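Local coordinates for protein acetylserotonin O-methyltransferase (Homo sapiens, PDB 4A6D) that catalyses the last step of melatonin synthesis, transferring the methyl group of S-adenosyl-L-methionine to N-acetylserotonin, and works as a homodimer, at residues L62-C67 with K71-E76; V137-E140 with T144-Y147; W216-H221 with I230-G235; E283-E288 with F329-T334. All coordinates share one frame; numbering follows the deposited sequence.

In the fold
Contact 1 belongs to the dimerisation domain, and its centre lies about 37 to 40 Å from the centres of the other three. It is buried, and it joins a helix end to a strand by backbone hydrogen bonds and leucine packing. Contacts 2, 3 and 4 are spread over the methyltransferase fold. Contact 2 is a small surface contact of aliphatic groups whose helix is followed by a tyrosine of the S-adenosylmethionine site. Contacts 3 and 4 sit at the two outermost strands of one sheet, 230-234 and 329-332. Both pair a phenylalanine with an aliphatic group. In contact 3 the lysine lies on the ring; in contact 4 it reaches a loop aspartate by a salt bridge and water.

Contact 1. Residues L62-C67 with K71-E76; sequences LLLDIC and KLLKVE
A Schellman motif ends helix 57-69 of the dimerisation domain, and this contact joins its last turns to the strand that follows. K71 leaves the helix with positive phi, 72°. The chain then turns so that two N-H groups meet C67 O. This oxygen takes hydrogen bonds from L72 N at 2.8 Å and from L73 N at 3.1 Å. The two donors arrive differently. L72 N lies only 19° from the carbonyl plane, while L73 N comes from well above it. This carbonyl of the last turn is thus gripped twice.

Leucine packing backs these bonds. L73 CD1 reaches the helix at two places, 3.7 Å from L64 CD2 and 3.8 Å from C67 CB. The L64 and L73 side chains meet at a slant. L73 CG stands anti to its own carbonyl carbon (chi1 -62°), and with an extended chi2 this helps bring CD1 against both L64 and C67. L72 CB lies 3.6 Å from C67 O.

D65 forms a salt bridge to R291 of the second subunit. Helix 7-31 covers C67 and L72 through V24 and L25. L73 also packs on F34 and L37 of helix 33-39, and strand 73-78 pairs with strand 81-86.

Contact 2. Residues V137-E140 with T144-Y147; sequences VPAE and TAIY. With SAM (S-adenosylmethionine), chain D.
A139 and A145 meet methyl to methyl, with A139 CB 3.7 Å from A145 CB. This is the close part of the contact. A145 CB also lies 3.7 Å from A139 CA and 3.7 Å from P138 O, so one small methyl fits against the 138-139 backbone. V137 adds a second aliphatic touch. Its CG1 is anti to the backbone N (chi1 171°) and comes up to A145 CA at 3.7 Å. No hydrogen bond crosses between the two segments, and what holds them is van der Waals contact.

The segments belong to two short helices of the methyltransferase domain, 131-135 and 142-146, and the loop that joins them. Residues 137-140 lie in the loop, and 144-146 are the end of the second helix. Y131 of the first helix packs on both A139 and A145.

The outer side is looser. P138 and T144 are exposed, and P138 O stays 4.4 Å from T144 OG1. T144 OG1 hydrogen-bonds to E141 O, just before the helix.

Y147, the first residue past the helix, serves the cofactor. Its OH gives a hydrogen bond of 2.7 Å to O2' of S-adenosylmethionine. This oxygen lies at the edge of the tyrosine ring, in its plane. A phenylalanine here would probably leave the ribose O2' without this donor. F143 and F156 meet the Y147 ring, and D210 and D236 are among the other residues that hydrogen-bond the cofactor.

Contact 3. Residues W216-H221 with I230-G235; sequences WTAKQH and IDFQEG
F232 has the most surface covered in this contact, and K219 and A218 of the facing helix share it. F232 CB leaves its strand toward the helix. A218 CB approaches the ring obliquely, 4.0 Å from F232 CE1. K219 comes along a different line. Its chain bends at its last two torsions (chi3 104°, chi4 69°), with CG over one face of the ring. The chain carries NZ on to the root of the F232 side chain, 3.5 Å from F232 CD2 and 3.7 Å from F232 CB. The two side chains thus run past each other in opposite directions. K219 NZ is still 6.0 Å from D231 OD1, so any pull between these opposite charges is probably modest.

An alanine in place of F232 would probably open a gap against A218 and leave the K219 chain freer to move. F224 meets the F232 ring edge-to-face, and V208 and V215 pack on the same side chain.

Helix 212-221 here lies against edge strand 230-234, which runs parallel to strand 205-210. This is the beta-alpha-beta crossover of the Rossmann-like methyltransferase fold, and the second strand leads into G235 of the S-adenosylmethionine site.

Contact 4. Residues E283-E288 with F329-T334; sequences ESLLDE and FQFKKT. With SO4 (sulfate ion), chain E.
The first torsions of L285 and F331 help turn them to each other. L285 CG is anti to its carbonyl carbon (chi1 -66°), and F331 CG lies between its backbone N and carbonyl carbon (chi1 73°). L285 CD1 then comes obliquely to the ring, 3.6 Å from F331 CD2. The contact belongs to the Rossmann-like methyltransferase fold. It joins the loop after strand 278-283 to the outermost strand, 329-332. Strand 339-344 lies between these two strands in the sheet, and its I341 packs on both L285 and F331.

Beyond the leucine the contact turns polar. K333 bends at chi2, and its end reaches across to the loop. Its CE lies 4.0 Å from L285 CB. Its NZ forms a salt bridge of 3.5 Å with D287 OD1, the two side chains crossing at about a right angle. Two waters add to the hold on K333. One gives a hydrogen bond to L285 O and accepts one from K333 NZ. The other bridges the ion pair, giving a hydrogen bond to D287 OD1 and accepting one from K333 NZ. The lysine is tied to the loop both directly and through water.

E283 OE2 hydrogen-bonds to H255 N; H255 is the inferred proton donor/acceptor. At the far end of the strand, F329 stacks on H318. F329 N makes a nearly straight hydrogen bond (172°) of 2.8 Å to O2 of a sulfate ion, probably from the crystallisation liquor.

Contact 1. Residues L62-C67 with K71-E76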
loop_
_atom_site.group_PDB
_atom_site.type_symbol
_atom_site.label_atom_id
_atom_site.label_comp_id
_atom_site.label_asym_id
_atom_site.label_seq_id
_atom_site.Cartn_x
_atom_site.Cartn_y
_atom_site.Cartn_z
ATOM N N LEU A 62 16.189 1.919 9.414
ATOM C CA LEU A 62 15.486 1.867 8.138
ATOM C C LEU A 62 14.174 2.598 8.265
ATOM O O LEU A 62 13.911 3.510 7.492
ATOM C CB LEU A 62 15.261 0.414 7.679
ATOM C CG LEU A 62 16.483 -0.307 7.088
ATOM C CD1 LEU A 62 16.160 -1.767 6.790
ATOM C CD2 LEU A 62 16.948 0.366 5.819
ATOM N N LEU A 63 13.416 2.287 9.324
ATOM C CA LEU A 63 12.121 2.887 9.617
ATOM C C LEU A 63 12.206 4.408 9.801
ATOM O O LEU A 63 11.423 5.127 9.179
ATOM C CB LEU A 63 11.501 2.196 10.847
ATOM C CG LEU A 63 9.994 2.336 11.050
ATOM C CD1 LEU A 63 9.240 1.250 10.295
ATOM C CD2 LEU A 63 9.648 2.248 12.518
ATOM N N LEU A 64 13.140 4.890 10.645
ATOM C CA LEU A 64 13.326 6.322 10.920
ATOM C C LEU A 64 13.769 7.061 9.651
ATOM O O LEU A 64 13.218 8.120 9.341
ATOM C CB LEU A 64 14.372 6.555 12.035
ATOM C CG LEU A 64 14.022 6.106 13.466
ATOM C CD1 LEU A 64 15.268 6.099 14.335
ATOM C CD2 LEU A 64 12.935 6.995 14.098
ATOM N N ASP A 65 14.748 6.489 8.911
ATOM C CA ASP A 65 15.257 7.090 7.677
ATOM C C ASP A 65 14.189 7.205 6.610
ATOM O O ASP A 65 14.096 8.254 5.968
ATOM C CB ASP A 65 16.519 6.387 7.173
ATOM C CG ASP A 65 17.761 6.639 8.017
ATOM O OD1 ASP A 65 17.767 7.632 8.790
ATOM O OD2 ASP A 65 18.745 5.860 7.879
ATOM N N ILE A 66 13.331 6.180 6.465
ATOM C CA ILE A 66 12.215 6.259 5.516
ATOM C C ILE A 66 11.247 7.384 5.969
ATOM O O ILE A 66 10.846 8.190 5.135
ATOM C CB ILE A 66 11.528 4.891 5.294
ATOM C CG1 ILE A 66 12.507 3.926 4.603
ATOM C CG2 ILE A 66 10.231 5.029 4.481
ATOM C CD1 ILE A 66 12.318 2.500 4.845
ATOM N N CYS A 67 10.963 7.486 7.290
ATOM C CA CYS A 67 10.078 8.509 7.876
ATOM C C CYS A 67 10.579 9.927 7.576
ATOM O O CYS A 67 9.765 10.806 7.284
ATOM C CB CYS A 67 9.884 8.282 9.374
ATOM S SG CYS A 67 8.748 6.923 9.780
ATOM N N LYS A 71 8.887 12.850 5.079
ATOM C CA LYS A 71 8.534 14.120 5.765
ATOM C C LYS A 71 7.652 13.909 6.991
ATOM O O LYS A 71 6.941 14.831 7.423
ATOM C CB LYS A 71 7.998 15.234 4.824
ATOM C CG LYS A 71 9.021 15.747 3.797
ATOM C CD LYS A 71 8.744 15.231 2.363
ATOM C CE LYS A 71 7.509 15.837 1.698
ATOM N NZ LYS A 71 7.049 15.046 0.516
ATOM N N LEU A 72 7.710 12.695 7.572
ATOM C CA LEU A 72 6.972 12.421 8.799
ATOM C C LEU A 72 7.909 12.803 9.952
ATOM O O LEU A 72 7.438 13.213 11.009
ATOM C CB LEU A 72 6.512 10.948 8.896
ATOM C CG LEU A 72 5.603 10.425 7.777
ATOM C CD1 LEU A 72 5.502 8.908 7.812
ATOM C CD2 LEU A 72 4.236 11.097 7.801
ATOM N N LEU A 73 9.235 12.711 9.728
ATOM C CA LEU A 73 10.253 13.108 10.711
ATOM C C LEU A 73 11.336 14.039 10.130
ATOM O O LEU A 73 11.560 14.079 8.914
ATOM C CB LEU A 73 10.925 11.888 11.375
ATOM C CG LEU A 73 10.070 10.927 12.196
ATOM C CD1 LEU A 73 10.924 9.795 12.708
ATOM C CD2 LEU A 73 9.376 11.631 13.367
ATOM N N LYS A 74 12.008 14.788 11.020
ATOM C CA LYS A 74 13.119 15.673 10.678
ATOM C C LYS A 74 14.388 15.077 11.296
ATOM O O LYS A 74 14.332 14.513 12.389
ATOM C CB LYS A 74 12.907 17.097 11.236
ATOM C CG LYS A 74 11.864 17.958 10.515
ATOM C CD LYS A 74 12.114 19.472 10.683
ATOM C CE LYS A 74 11.782 20.014 12.061
ATOM N NZ LYS A 74 11.898 21.499 12.138
ATOM N N VAL A 75 15.527 15.204 10.607
ATOM C CA VAL A 75 16.791 14.709 11.138
ATOM C C VAL A 75 17.753 15.881 11.273
ATOM O O VAL A 75 17.567 16.908 10.616
ATOM C CB VAL A 75 17.363 13.492 10.345
ATOM C CG1 VAL A 75 17.895 13.894 8.974
ATOM C CG2 VAL A 75 18.427 12.749 11.144
ATOM N N GLU A 76 18.724 15.754 12.181
ATOM C CA GLU A 76 19.780 16.733 12.424
ATOM C C GLU A 76 21.040 15.976 12.797
ATOM O O GLU A 76 20.969 14.824 13.233
ATOM C CB GLU A 76 19.374 17.811 13.466
ATOM C CG GLU A 76 19.726 17.532 14.923
ATOM C CD GLU A 76 19.023 18.424 15.933
ATOM O OE1 GLU A 76 19.557 19.513 16.245
ATOM O OE2 GLU A 76 17.938 18.027 16.419
#

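Contact 2. Residues V137-E140 with T144-Y147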
loop_
_atom_site.group_PDB
_atom_site.type_symbol
_atom_site.label_atom_id
_atom_site.label_comp_id
_atom_site.label_asym_id
_atom_site.label_seq_id
_atom_site.Cartn_x
_atom_site.Cartn_y
_atom_site.Cartn_z
ATOM N N VAL A 137 -13.758 -15.598 9.899
ATOM C CA VAL A 137 -14.931 -15.130 10.628
ATOM C C VAL A 137 -16.169 -14.914 9.711
ATOM O O VAL A 137 -16.107 -14.082 8.787
ATOM C CB VAL A 137 -14.574 -13.876 11.493
ATOM C CG1 VAL A 137 -15.817 -13.223 12.102
ATOM C CG2 VAL A 137 -13.568 -14.230 12.588
ATOM N N PRO A 138 -17.308 -15.618 9.998
ATOM C CA PRO A 138 -18.535 -15.412 9.198
ATOM C C PRO A 138 -19.070 -13.972 9.288
ATOM O O PRO A 138 -19.156 -13.402 10.381
ATOM C CB PRO A 138 -19.524 -16.439 9.781
ATOM C CG PRO A 138 -18.677 -17.428 10.528
ATOM C CD PRO A 138 -17.535 -16.620 11.062
ATOM N N ALA A 139 -19.396 -13.385 8.122
ATOM C CA ALA A 139 -19.884 -12.004 7.996
ATOM C C ALA A 139 -21.365 -11.872 7.608
ATOM O O ALA A 139 -21.765 -10.801 7.140
ATOM C CB ALA A 139 -19.004 -11.227 7.016
ATOM N N GLU A 140 -22.190 -12.926 7.840
ATOM C CA GLU A 140 -23.637 -12.921 7.521
ATOM C C GLU A 140 -24.433 -11.777 8.203
ATOM O O GLU A 140 -25.458 -11.322 7.687
ATOM C CB GLU A 140 -24.269 -14.299 7.748
ATOM C CG GLU A 140 -23.820 -15.330 6.722
ATOM C CD GLU A 140 -24.526 -16.671 6.793
ATOM O OE1 GLU A 140 -25.779 -16.694 6.786
ATOM O OE2 GLU A 140 -23.820 -17.706 6.841
ATOM N N THR A 144 -20.881 -8.391 13.607
ATOM C CA THR A 144 -20.299 -9.472 14.431
ATOM C C THR A 144 -18.924 -9.865 13.849
ATOM O O THR A 144 -18.033 -10.299 14.592
ATOM C CB THR A 144 -21.254 -10.678 14.690
ATOM O OG1 THR A 144 -21.498 -11.414 13.487
ATOM C CG2 THR A 144 -22.557 -10.285 15.381
ATOM N N ALA A 145 -18.750 -9.671 12.520
ATOM C CA ALA A 145 -17.490 -9.905 11.807
ATOM C C ALA A 145 -16.506 -8.749 12.099
ATOM O O ALA A 145 -15.317 -9.003 12.324
ATOM C CB ALA A 145 -17.742 -10.016 10.314
ATOM N N ILE A 146 -17.023 -7.483 12.118
ATOM C CA ILE A 146 -16.275 -6.247 12.427
ATOM C C ILE A 146 -15.843 -6.231 13.929
ATOM O O ILE A 146 -14.705 -5.855 14.219
ATOM C CB ILE A 146 -17.074 -4.975 11.982
ATOM C CG1 ILE A 146 -17.200 -4.914 10.440
ATOM C CG2 ILE A 146 -16.472 -3.683 12.555
ATOM C CD1 ILE A 146 -18.187 -3.901 9.891
ATOM N N TYR A 147 -16.745 -6.641 14.870
ATOM C CA TYR A 147 -16.441 -6.722 16.310
ATOM C C TYR A 147 -16.231 -8.199 16.717
ATOM O O TYR A 147 -16.910 -8.719 17.610
ATOM C CB TYR A 147 -17.533 -6.058 17.178
ATOM C CG TYR A 147 -18.025 -4.695 16.734
ATOM C CD1 TYR A 147 -17.130 -3.687 16.384
ATOM C CD2 TYR A 147 -19.380 -4.381 16.761
ATOM C CE1 TYR A 147 -17.577 -2.418 16.020
ATOM C CE2 TYR A 147 -19.839 -3.116 16.387
ATOM C CZ TYR A 147 -18.931 -2.135 16.029
ATOM O OH TYR A 147 -19.372 -0.883 15.668
HETATM N N SAM D . -21.247 7.227 13.453
HETATM C CA SAM D . -19.892 6.795 13.862
HETATM C C SAM D . -18.696 7.500 13.189
HETATM O O SAM D . -18.856 7.955 12.075
HETATM O OXT SAM D . -17.553 7.629 13.736
HETATM C CB SAM D . -19.853 5.295 13.714
HETATM C CG SAM D . -19.877 4.819 12.256
HETATM S SD SAM D . -19.703 2.998 12.256
HETATM C CE SAM D . -19.262 2.720 10.590
HETATM C "C5'" SAM D . -21.417 2.402 12.084
HETATM C "C4'" SAM D . -21.991 2.392 13.508
HETATM O "O4'" SAM D . -23.281 1.823 13.377
HETATM C "C3'" SAM D . -21.170 1.469 14.489
HETATM O "O3'" SAM D . -20.854 2.157 15.710
HETATM C "C2'" SAM D . -22.119 0.237 14.660
HETATM O "O2'" SAM D . -22.057 -0.485 15.890
HETATM C "C1'" SAM D . -23.493 0.907 14.481
HETATM N N9 SAM D . -24.553 -0.056 14.113
HETATM C C8 SAM D . -24.472 -1.047 13.138
HETATM N N7 SAM D . -25.593 -1.701 13.075
HETATM C C5 SAM D . -26.461 -1.220 14.048
HETATM C C6 SAM D . -27.766 -1.523 14.483
HETATM N N6 SAM D . -28.469 -2.475 13.825
HETATM N N1 SAM D . -28.339 -0.774 15.492
HETATM C C2 SAM D . -27.646 0.169 16.146
HETATM N N3 SAM D . -26.397 0.468 15.760
HETATM C C4 SAM D . -25.799 -0.135 14.713
#

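Contact 3. Residues W216-H221 with I230-G235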
loop_
_atom_site.group_PDB
_atom_site.type_symbol
_atom_site.label_atom_id
_atom_site.label_comp_id
_atom_site.label_asym_id
_atom_site.label_seq_id
_atom_site.Cartn_x
_atom_site.Cartn_y
_atom_site.Cartn_z
ATOM N N TRP A 216 -21.916 -0.222 25.994
ATOM C CA TRP A 216 -21.233 -0.702 27.195
ATOM C C TRP A 216 -19.771 -0.314 27.137
ATOM O O TRP A 216 -19.282 0.300 28.082
ATOM C CB TRP A 216 -21.450 -2.215 27.376
ATOM C CG TRP A 216 -20.849 -2.819 28.620
ATOM C CD1 TRP A 216 -19.660 -3.483 28.710
ATOM C CD2 TRP A 216 -21.449 -2.891 29.924
ATOM N NE1 TRP A 216 -19.478 -3.960 29.991
ATOM C CE2 TRP A 216 -20.551 -3.593 30.762
ATOM C CE3 TRP A 216 -22.663 -2.428 30.470
ATOM C CZ2 TRP A 216 -20.823 -3.838 32.119
ATOM C CZ3 TRP A 216 -22.941 -2.687 31.812
ATOM C CH2 TRP A 216 -22.023 -3.372 32.623
ATOM N N THR A 217 -19.104 -0.582 25.994
ATOM C CA THR A 217 -17.698 -0.229 25.744
ATOM C C THR A 217 -17.488 1.297 25.817
ATOM O O THR A 217 -16.502 1.744 26.411
ATOM C CB THR A 217 -17.226 -0.816 24.399
ATOM O OG1 THR A 217 -17.442 -2.222 24.394
ATOM C CG2 THR A 217 -15.770 -0.542 24.121
ATOM N N ALA A 218 -18.415 2.081 25.223
ATOM C CA ALA A 218 -18.375 3.545 25.224
ATOM C C ALA A 218 -18.377 4.106 26.650
ATOM O O ALA A 218 -17.548 4.957 26.966
ATOM C CB ALA A 218 -19.537 4.116 24.424
ATOM N N LYS A 219 -19.259 3.583 27.520
ATOM C CA LYS A 219 -19.360 4.015 28.916
ATOM C C LYS A 219 -18.168 3.552 29.764
ATOM O O LYS A 219 -17.740 4.278 30.658
ATOM C CB LYS A 219 -20.703 3.587 29.520
ATOM C CG LYS A 219 -21.884 4.258 28.825
ATOM C CD LYS A 219 -23.234 3.767 29.323
ATOM C CE LYS A 219 -23.902 4.756 30.247
ATOM N NZ LYS A 219 -24.338 5.988 29.533
ATOM N N GLN A 220 -17.607 2.377 29.446
ATOM C CA GLN A 220 -16.466 1.795 30.159
ATOM C C GLN A 220 -15.106 2.407 29.807
ATOM O O GLN A 220 -14.202 2.370 30.641
ATOM C CB GLN A 220 -16.404 0.276 29.936
ATOM C CG GLN A 220 -17.420 -0.527 30.748
ATOM C CD GLN A 220 -17.132 -2.016 30.757
ATOM O OE1 GLN A 220 -17.435 -2.719 31.728
ATOM N NE2 GLN A 220 -16.575 -2.551 29.666
ATOM N N HIS A 221 -14.943 2.930 28.580
ATOM C CA HIS A 221 -13.658 3.472 28.121
ATOM C C HIS A 221 -13.600 4.979 27.798
ATOM O O HIS A 221 -12.508 5.500 27.558
ATOM C CB HIS A 221 -13.092 2.608 26.980
ATOM C CG HIS A 221 -12.739 1.213 27.413
ATOM N ND1 HIS A 221 -13.707 0.230 27.553
ATOM C CD2 HIS A 221 -11.538 0.690 27.750
ATOM C CE1 HIS A 221 -13.064 -0.853 27.957
ATOM N NE2 HIS A 221 -11.760 -0.625 28.092
ATOM N N ILE A 230 -25.478 14.796 26.800
ATOM C CA ILE A 230 -25.384 13.503 26.110
ATOM C C ILE A 230 -25.962 12.353 26.924
ATOM O O ILE A 230 -25.644 12.198 28.099
ATOM C CB ILE A 230 -23.935 13.220 25.621
ATOM C CG1 ILE A 230 -23.319 14.461 24.931
ATOM C CG2 ILE A 230 -23.860 11.979 24.710
ATOM C CD1 ILE A 230 -21.811 14.591 25.099
ATOM N N ASP A 231 -26.784 11.536 26.264
ATOM C CA ASP A 231 -27.462 10.358 26.802
ATOM C C ASP A 231 -27.114 9.171 25.890
ATOM O O ASP A 231 -26.638 9.379 24.780
ATOM C CB ASP A 231 -28.989 10.632 26.828
ATOM C CG ASP A 231 -29.899 9.481 27.216
ATOM O OD1 ASP A 231 -29.462 8.612 28.012
ATOM O OD2 ASP A 231 -31.073 9.473 26.765
ATOM N N PHE A 232 -27.332 7.936 26.364
ATOM C CA PHE A 232 -27.082 6.718 25.596
ATOM C C PHE A 232 -28.301 5.822 25.618
ATOM O O PHE A 232 -28.911 5.644 26.668
ATOM C CB PHE A 232 -25.898 5.954 26.180
ATOM C CG PHE A 232 -24.560 6.431 25.679
ATOM C CD1 PHE A 232 -24.006 5.904 24.522
ATOM C CD2 PHE A 232 -23.863 7.424 26.352
ATOM C CE1 PHE A 232 -22.781 6.371 24.042
ATOM C CE2 PHE A 232 -22.639 7.892 25.869
ATOM C CZ PHE A 232 -22.110 7.364 24.717
ATOM N N GLN A 233 -28.691 5.305 24.451
ATOM C CA GLN A 233 -29.744 4.301 24.303
ATOM C C GLN A 233 -29.084 3.173 23.508
ATOM O O GLN A 233 -28.388 3.414 22.517
ATOM C CB GLN A 233 -31.037 4.788 23.597
ATOM C CG GLN A 233 -32.244 3.829 23.844
ATOM C CD GLN A 233 -33.583 4.076 23.112
ATOM O OE1 GLN A 233 -34.289 5.107 23.318
ATOM N NE2 GLN A 233 -34.071 3.021 22.412
ATOM N N GLU A 234 -29.273 1.957 23.976
ATOM C CA GLU A 234 -28.783 0.769 23.303
ATOM C C GLU A 234 -29.941 0.093 22.569
ATOM O O GLU A 234 -31.095 0.149 23.015
ATOM C CB GLU A 234 -28.085 -0.197 24.284
ATOM C CG GLU A 234 -28.901 -0.546 25.517
ATOM C CD GLU A 234 -28.250 -1.576 26.409
ATOM O OE1 GLU A 234 -27.013 -1.513 26.599
ATOM O OE2 GLU A 234 -28.988 -2.435 26.942
ATOM N N GLY A 235 -29.614 -0.521 21.442
ATOM C CA GLY A 235 -30.582 -1.239 20.634
ATOM C C GLY A 235 -30.175 -1.492 19.198
ATOM O O GLY A 235 -29.015 -1.297 18.811
#

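Contact 4. Residues E283-E288 with F329-T334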
loop_
_atom_site.group_PDB
_atom_site.type_symbol
_atom_site.label_atom_id
_atom_site.label_comp_id
_atom_site.label_asym_id
_atom_site.label_seq_id
_atom_site.Cartn_x
_atom_site.Cartn_y
_atom_site.Cartn_z
ATOM N N GLU A 283 -21.562 11.702 5.038
ATOM C CA GLU A 283 -20.832 10.755 4.208
ATOM C C GLU A 283 -19.887 11.516 3.256
ATOM O O GLU A 283 -20.039 12.724 3.065
ATOM C CB GLU A 283 -21.813 9.864 3.387
ATOM C CG GLU A 283 -22.771 8.960 4.165
ATOM C CD GLU A 283 -22.204 7.701 4.783
ATOM O OE1 GLU A 283 -20.982 7.666 5.039
ATOM O OE2 GLU A 283 -22.994 6.782 5.099
ATOM N N SER A 284 -18.921 10.789 2.668
ATOM C CA SER A 284 -17.995 11.320 1.674
ATOM C C SER A 284 -18.715 11.189 0.339
ATOM O O SER A 284 -18.950 10.082 -0.160
ATOM C CB SER A 284 -16.682 10.524 1.652
ATOM O OG SER A 284 -15.691 11.331 1.031
ATOM N N LEU A 285 -19.079 12.309 -0.223
ATOM C CA LEU A 285 -19.855 12.345 -1.453
ATOM C C LEU A 285 -19.042 12.060 -2.689
ATOM O O LEU A 285 -17.965 12.622 -2.872
ATOM C CB LEU A 285 -20.615 13.690 -1.590
ATOM C CG LEU A 285 -21.720 13.969 -0.558
ATOM C CD1 LEU A 285 -22.265 15.387 -0.716
ATOM C CD2 LEU A 285 -22.848 12.964 -0.669
ATOM N N LEU A 286 -19.566 11.178 -3.540
ATOM C CA LEU A 286 -18.928 10.853 -4.812
ATOM C C LEU A 286 -19.324 11.905 -5.834
ATOM O O LEU A 286 -20.477 12.340 -5.827
ATOM C CB LEU A 286 -19.402 9.477 -5.315
ATOM C CG LEU A 286 -18.494 8.291 -5.111
ATOM C CD1 LEU A 286 -19.089 7.100 -5.780
ATOM C CD2 LEU A 286 -17.091 8.510 -5.692
ATOM N N ASP A 287 -18.409 12.293 -6.751
ATOM C CA ASP A 287 -18.792 13.259 -7.805
ATOM C C ASP A 287 -19.926 12.572 -8.601
ATOM O O ASP A 287 -19.936 11.344 -8.687
ATOM C CB ASP A 287 -17.608 13.544 -8.784
ATOM C CG ASP A 287 -16.378 14.298 -8.258
ATOM O OD1 ASP A 287 -16.471 14.913 -7.181
ATOM O OD2 ASP A 287 -15.302 14.265 -8.949
ATOM N N GLU A 288 -20.830 13.333 -9.205
ATOM C CA GLU A 288 -21.913 12.763 -10.011
ATOM C C GLU A 288 -21.529 11.738 -11.097
ATOM O O GLU A 288 -22.315 10.829 -11.364
ATOM C CB GLU A 288 -22.813 13.854 -10.574
ATOM C CG GLU A 288 -23.764 14.456 -9.543
ATOM C CD GLU A 288 -24.807 13.544 -8.936
ATOM O OE1 GLU A 288 -25.091 12.471 -9.518
ATOM O OE2 GLU A 288 -25.355 13.920 -7.877
ATOM N N PHE A 329 -34.284 18.293 0.243
ATOM C CA PHE A 329 -32.934 17.742 0.138
ATOM C C PHE A 329 -31.942 18.849 -0.225
ATOM O O PHE A 329 -32.184 19.641 -1.153
ATOM C CB PHE A 329 -32.894 16.621 -0.914
ATOM C CG PHE A 329 -31.514 16.058 -1.198
ATOM C CD1 PHE A 329 -30.696 16.627 -2.180
ATOM C CD2 PHE A 329 -31.037 14.952 -0.503
ATOM C CE1 PHE A 329 -29.427 16.110 -2.437
ATOM C CE2 PHE A 329 -29.753 14.467 -0.745
ATOM C CZ PHE A 329 -28.962 15.046 -1.714
ATOM N N GLN A 330 -30.844 18.911 0.535
ATOM C CA GLN A 330 -29.730 19.868 0.381
ATOM C C GLN A 330 -28.485 19.121 0.837
ATOM O O GLN A 330 -28.562 18.280 1.737
ATOM C CB GLN A 330 -29.918 21.100 1.292
ATOM C CG GLN A 330 -30.961 22.120 0.819
ATOM C CD GLN A 330 -31.761 22.760 1.930
ATOM O OE1 GLN A 330 -31.280 22.997 3.043
ATOM N NE2 GLN A 330 -33.022 23.075 1.634
ATOM N N PHE A 331 -27.364 19.373 0.180
ATOM C CA PHE A 331 -26.074 18.794 0.539
ATOM C C PHE A 331 -25.078 19.947 0.551
ATOM O O PHE A 331 -25.327 20.973 -0.086
ATOM C CB PHE A 331 -25.641 17.679 -0.435
ATOM C CG PHE A 331 -25.188 18.132 -1.808
ATOM C CD1 PHE A 331 -26.101 18.289 -2.845
ATOM C CD2 PHE A 331 -23.836 18.358 -2.077
ATOM C CE1 PHE A 331 -25.670 18.654 -4.130
ATOM C CE2 PHE A 331 -23.412 18.761 -3.352
ATOM C CZ PHE A 331 -24.328 18.895 -4.372
ATOM N N LYS A 332 -23.990 19.806 1.305
ATOM C CA LYS A 332 -22.956 20.827 1.370
ATOM C C LYS A 332 -21.625 20.119 1.258
ATOM O O LYS A 332 -21.369 19.193 2.046
ATOM C CB LYS A 332 -23.037 21.641 2.676
ATOM C CG LYS A 332 -24.299 22.513 2.838
ATOM C CD LYS A 332 -24.212 23.889 2.157
ATOM C CE LYS A 332 -25.553 24.574 1.982
ATOM N NZ LYS A 332 -26.059 25.149 3.256
ATOM N N LYS A 333 -20.827 20.477 0.233
ATOM C CA LYS A 333 -19.481 19.921 0.046
ATOM C C LYS A 333 -18.559 20.789 0.904
ATOM O O LYS A 333 -18.441 21.993 0.655
ATOM C CB LYS A 333 -19.045 19.859 -1.445
ATOM C CG LYS A 333 -19.355 18.485 -2.075
ATOM C CD LYS A 333 -18.279 18.012 -3.073
ATOM C CE LYS A 333 -18.322 16.510 -3.320
ATOM N NZ LYS A 333 -17.041 15.940 -3.856
ATOM N N THR A 334 -18.000 20.192 1.976
ATOM C CA THR A 334 -17.167 20.863 2.991
ATOM C C THR A 334 -15.737 21.182 2.570
ATOM O O THR A 334 -15.082 22.012 3.220
ATOM C CB THR A 334 -17.092 20.008 4.271
ATOM O OG1 THR A 334 -16.503 18.748 3.937
ATOM C CG2 THR A 334 -18.462 19.845 4.979
HETATM S S SO4 E . -37.103 17.535 -2.665
HETATM O O1 SO4 E . -36.469 18.430 -3.645
HETATM O O2 SO4 E . -36.125 17.257 -1.620
HETATM O O3 SO4 E . -38.337 18.129 -2.075
HETATM O O4 SO4 E . -37.464 16.267 -3.326
HETATM O O HOH W 1 -16.570 14.482 -1.219
HETATM O O HOH W 2 -14.957 16.681 -5.614
#